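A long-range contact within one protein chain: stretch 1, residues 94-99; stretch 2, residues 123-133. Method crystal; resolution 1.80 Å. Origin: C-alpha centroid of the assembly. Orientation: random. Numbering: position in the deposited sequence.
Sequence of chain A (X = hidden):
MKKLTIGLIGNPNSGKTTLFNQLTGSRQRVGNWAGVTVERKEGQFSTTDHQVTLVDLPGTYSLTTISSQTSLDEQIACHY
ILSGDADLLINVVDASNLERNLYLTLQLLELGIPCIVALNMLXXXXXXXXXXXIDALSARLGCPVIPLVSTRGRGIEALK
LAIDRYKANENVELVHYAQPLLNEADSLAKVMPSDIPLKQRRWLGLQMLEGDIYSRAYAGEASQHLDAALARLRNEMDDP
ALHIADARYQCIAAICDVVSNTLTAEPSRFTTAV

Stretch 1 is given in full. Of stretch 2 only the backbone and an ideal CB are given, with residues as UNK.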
# COMPACT_ATOMS: atom_id res chain seq x y z
N ASP A 94 11.40 -1.70 -2.93
CA ASP A 94 12.74 -2.26 -3.15
C ASP A 94 12.77 -3.23 -4.36
O ASP A 94 12.33 -4.36 -4.24
CB ASP A 94 13.20 -2.95 -1.86
CG ASP A 94 14.56 -3.64 -1.96
OD1 ASP A 94 15.25 -3.54 -3.01
OD2 ASP A 94 15.02 -4.30 -0.95
N ALA A 95 13.32 -2.79 -5.51
CA ALA A 95 13.46 -3.66 -6.70
C ALA A 95 14.20 -5.00 -6.46
O ALA A 95 13.97 -5.98 -7.19
CB ALA A 95 14.12 -2.88 -7.86
N SER A 96 15.07 -5.06 -5.45
CA SER A 96 15.87 -6.24 -5.21
C SER A 96 15.12 -7.29 -4.39
O SER A 96 15.62 -8.40 -4.21
CB SER A 96 17.19 -5.89 -4.52
OG SER A 96 17.03 -5.46 -3.20
N ASN A 97 13.93 -6.92 -3.93
CA ASN A 97 13.04 -7.75 -3.12
C ASN A 97 11.59 -7.48 -3.52
O ASN A 97 10.68 -7.36 -2.68
CB ASN A 97 13.27 -7.51 -1.62
CG ASN A 97 14.64 -8.03 -1.16
OD1 ASN A 97 14.88 -9.26 -1.08
ND2 ASN A 97 15.56 -7.09 -0.85
N LEU A 98 11.37 -7.45 -4.83
CA LEU A 98 10.09 -7.06 -5.39
C LEU A 98 8.90 -7.87 -4.88
O LEU A 98 7.90 -7.29 -4.47
CB LEU A 98 10.17 -7.16 -6.92
CG LEU A 98 8.94 -6.63 -7.65
CD1 LEU A 98 8.64 -5.16 -7.35
CD2 LEU A 98 9.11 -6.90 -9.17
N GLU A 99 9.00 -9.20 -4.93
CA GLU A 99 7.88 -10.09 -4.60
C GLU A 99 7.42 -9.83 -3.15
O GLU A 99 6.24 -9.60 -2.87
CB GLU A 99 8.21 -11.58 -4.86
CG GLU A 99 7.03 -12.53 -4.59
CD GLU A 99 7.03 -13.83 -5.41
OE1 GLU A 99 7.95 -14.06 -6.25
OE2 GLU A 99 6.11 -14.65 -5.19
N UNK A 123 20.17 -0.38 -8.60
CA UNK A 123 21.57 -0.80 -8.65
C UNK A 123 21.77 -2.20 -8.05
O UNK A 123 22.45 -3.04 -8.63
CB UNK A 123 22.44 0.21 -7.91
N UNK A 124 21.14 -2.44 -6.90
CA UNK A 124 21.24 -3.73 -6.21
C UNK A 124 20.62 -4.81 -7.08
O UNK A 124 21.19 -5.86 -7.28
CB UNK A 124 20.56 -3.68 -4.84
N UNK A 125 19.45 -4.53 -7.64
CA UNK A 125 18.74 -5.49 -8.46
C UNK A 125 19.61 -5.91 -9.67
O UNK A 125 19.74 -7.09 -9.98
CB UNK A 125 17.41 -4.90 -8.93
N UNK A 126 20.23 -4.92 -10.31
CA UNK A 126 21.08 -5.14 -11.49
C UNK A 126 22.24 -6.06 -11.13
O UNK A 126 22.54 -7.03 -11.84
CB UNK A 126 21.61 -3.81 -12.04
N UNK A 127 22.86 -5.75 -10.00
CA UNK A 127 23.97 -6.55 -9.49
C UNK A 127 23.58 -7.95 -9.08
O UNK A 127 24.42 -8.84 -9.06
CB UNK A 127 24.61 -5.84 -8.29
N UNK A 128 22.30 -8.16 -8.80
CA UNK A 128 21.74 -9.50 -8.59
C UNK A 128 21.19 -10.12 -9.89
O UNK A 128 20.50 -11.13 -9.85
CB UNK A 128 20.63 -9.43 -7.54
N UNK A 129 21.51 -9.51 -11.03
CA UNK A 129 21.10 -10.03 -12.33
C UNK A 129 19.58 -9.98 -12.52
O UNK A 129 19.00 -10.88 -13.12
CB UNK A 129 21.60 -11.47 -12.49
N UNK A 130 18.92 -8.95 -11.98
CA UNK A 130 17.49 -8.79 -12.20
C UNK A 130 17.19 -7.44 -12.86
O UNK A 130 17.66 -6.39 -12.39
CB UNK A 130 16.73 -8.92 -10.88
N UNK A 131 16.44 -7.50 -13.97
CA UNK A 131 15.87 -6.32 -14.62
C UNK A 131 14.35 -6.36 -14.40
O UNK A 131 13.73 -7.42 -14.50
CB UNK A 131 16.22 -6.28 -16.11
N UNK A 132 13.80 -5.20 -14.06
CA UNK A 132 12.35 -5.02 -13.88
C UNK A 132 11.76 -4.31 -15.12
O UNK A 132 12.24 -3.23 -15.53
CB UNK A 132 12.06 -4.22 -12.61
N UNK A 133 10.73 -4.93 -15.70
CA UNK A 133 9.97 -4.32 -16.77
C UNK A 133 8.99 -3.33 -16.17
O UNK A 133 7.92 -3.71 -15.66
CB UNK A 133 9.24 -5.38 -17.60

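Stretch 1 leads from a strand residue, D94, through a turn into a helix, and D94 ties the turn together. D94 OD1 accepts from S96 N at 2.9 Å and from S96 OG at 2.6 Å, and D94 OD2 accepts from N97 ND2 at 2.8 Å. What it offers stretch 2 is mainly carbon: the methyl of A95, the CB of S96 and the branched end of L98.

Position 123 is helical, and its ideal CB has nothing of stretch 1 within 5.5 Å. Almost any helix-tolerant residue would serve; it is D123, which makes no contact here.

Position 124 is different. Its CB points toward stretch 1 and the ideal CB lies 4.0 Å from S96 CB, so the next atoms can run alongside the serine. A mid-sized aliphatic such as valine, isoleucine or leucine would suit, as might threonine; the serine hydroxyl already donates to D94 OD1. The residue is I124, chi1 m and chi2 t, and its CG2 comes within 3.3 Å of S96 CB, a tight approach for two carbons.

At 125 the backbones come closest, with 4.4 Å between S96 CA and the CA of this position. The ideal CB points toward stretch 1, 4.0 Å from A95 O and 4.2 Å from S96 N. So close an approach favours a small residue: alanine, perhaps glycine or serine. A125 fits, its CB 4.0 Å from A95 CB, methyl against methyl.

Positions 126 and 127 continue the helix out of reach of stretch 1, where long polar or charged residues are natural; they are E126 and K127.

Position 128, at phi/psi -92/13, leaves the helix. Its CB points toward stretch 1 yet finds nothing within 5.5 Å, so a short side chain would leave a gap and a longer, flexible one could bridge it. Glutamine, methionine, lysine or arginine are all plausible, and the carbonyl S96 O might invite a donor. Q128 extends with chi1 m and chi2 t, bringing OE1 3.4 Å from S96 CB, a contact without a hydrogen bond.

Position 129 has phi/psi 66/35, a left-handed conformation that suits glycine, asparagine or aspartate. N129 fills it, out of reach of stretch 1.

At 130 the strand starts, and the CB points toward stretch 1 with A95 O 5.5 Å from the ideal CB. A beta-branched or long aliphatic could cover that distance. I130, with both chi angles t, sets CD1 3.7 Å from A95 O.

Position 131 is out of reach, as strand alternation predicts, and a polar residue is reasonable; it is R131.

Position 132 turns back toward stretch 1, its ideal CB 5.3 Å from both L98 CD2 and A95 CB. That apolar space asks for isoleucine, leucine, methionine or perhaps valine. I132, m at both angles, fills it: CD1 meets L98 CD2 at 3.8 Å, and CG1 reaches A95 CB at 4.3 Å.

Position 133, before a helix, is free of stretch 1 and could be polar; it is E133.

Stretch 2 123-133: DIAEKQNIRIE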
# COMPACT_ATOMS: atom_id res chain seq x y z
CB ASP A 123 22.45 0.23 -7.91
CG ASP A 123 22.11 0.33 -6.38
OD1 ASP A 123 20.93 0.42 -6.00
OD2 ASP A 123 23.07 0.31 -5.56
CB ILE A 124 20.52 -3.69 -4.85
CG1 ILE A 124 21.26 -2.76 -3.88
CG2 ILE A 124 20.42 -5.09 -4.24
CD1 ILE A 124 20.48 -2.52 -2.58
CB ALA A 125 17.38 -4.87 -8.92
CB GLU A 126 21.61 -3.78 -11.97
CG GLU A 126 22.47 -3.79 -13.24
CD GLU A 126 23.04 -2.40 -13.55
OE1 GLU A 126 22.33 -1.39 -13.26
OE2 GLU A 126 24.17 -2.31 -14.07
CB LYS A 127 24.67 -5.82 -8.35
CG LYS A 127 25.66 -4.78 -8.88
CD LYS A 127 26.82 -5.43 -9.63
CE LYS A 127 27.04 -4.81 -11.01
NZ LYS A 127 28.31 -5.30 -11.62
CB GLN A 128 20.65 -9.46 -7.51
CG GLN A 128 21.16 -9.07 -6.12
CD GLN A 128 20.07 -8.99 -5.06
OE1 GLN A 128 18.89 -8.75 -5.35
NE2 GLN A 128 20.46 -9.19 -3.80
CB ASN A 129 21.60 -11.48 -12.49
CG ASN A 129 21.71 -11.92 -13.93
OD1 ASN A 129 22.05 -13.08 -14.21
ND2 ASN A 129 21.47 -11.02 -14.86
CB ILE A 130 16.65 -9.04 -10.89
CG1 ILE A 130 15.30 -8.34 -10.98
CG2 ILE A 130 17.37 -8.61 -9.64
CD1 ILE A 130 14.49 -8.53 -9.76
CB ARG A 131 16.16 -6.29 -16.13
CG ARG A 131 15.69 -4.97 -16.83
CD ARG A 131 15.71 -5.03 -18.39
NE ARG A 131 15.57 -3.69 -19.02
CZ ARG A 131 14.44 -2.97 -19.08
NH1 ARG A 131 13.30 -3.44 -18.57
NH2 ARG A 131 14.44 -1.77 -19.67
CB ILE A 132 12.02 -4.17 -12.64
CG1 ILE A 132 12.61 -4.79 -11.36
CG2 ILE A 132 10.51 -4.04 -12.46
CD1 ILE A 132 12.26 -6.21 -11.13
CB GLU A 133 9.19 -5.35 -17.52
CG GLU A 133 9.96 -6.15 -18.50
CD GLU A 133 9.03 -6.74 -19.53
OE1 GLU A 133 7.90 -7.11 -19.12
OE2 GLU A 133 9.40 -6.79 -20.73
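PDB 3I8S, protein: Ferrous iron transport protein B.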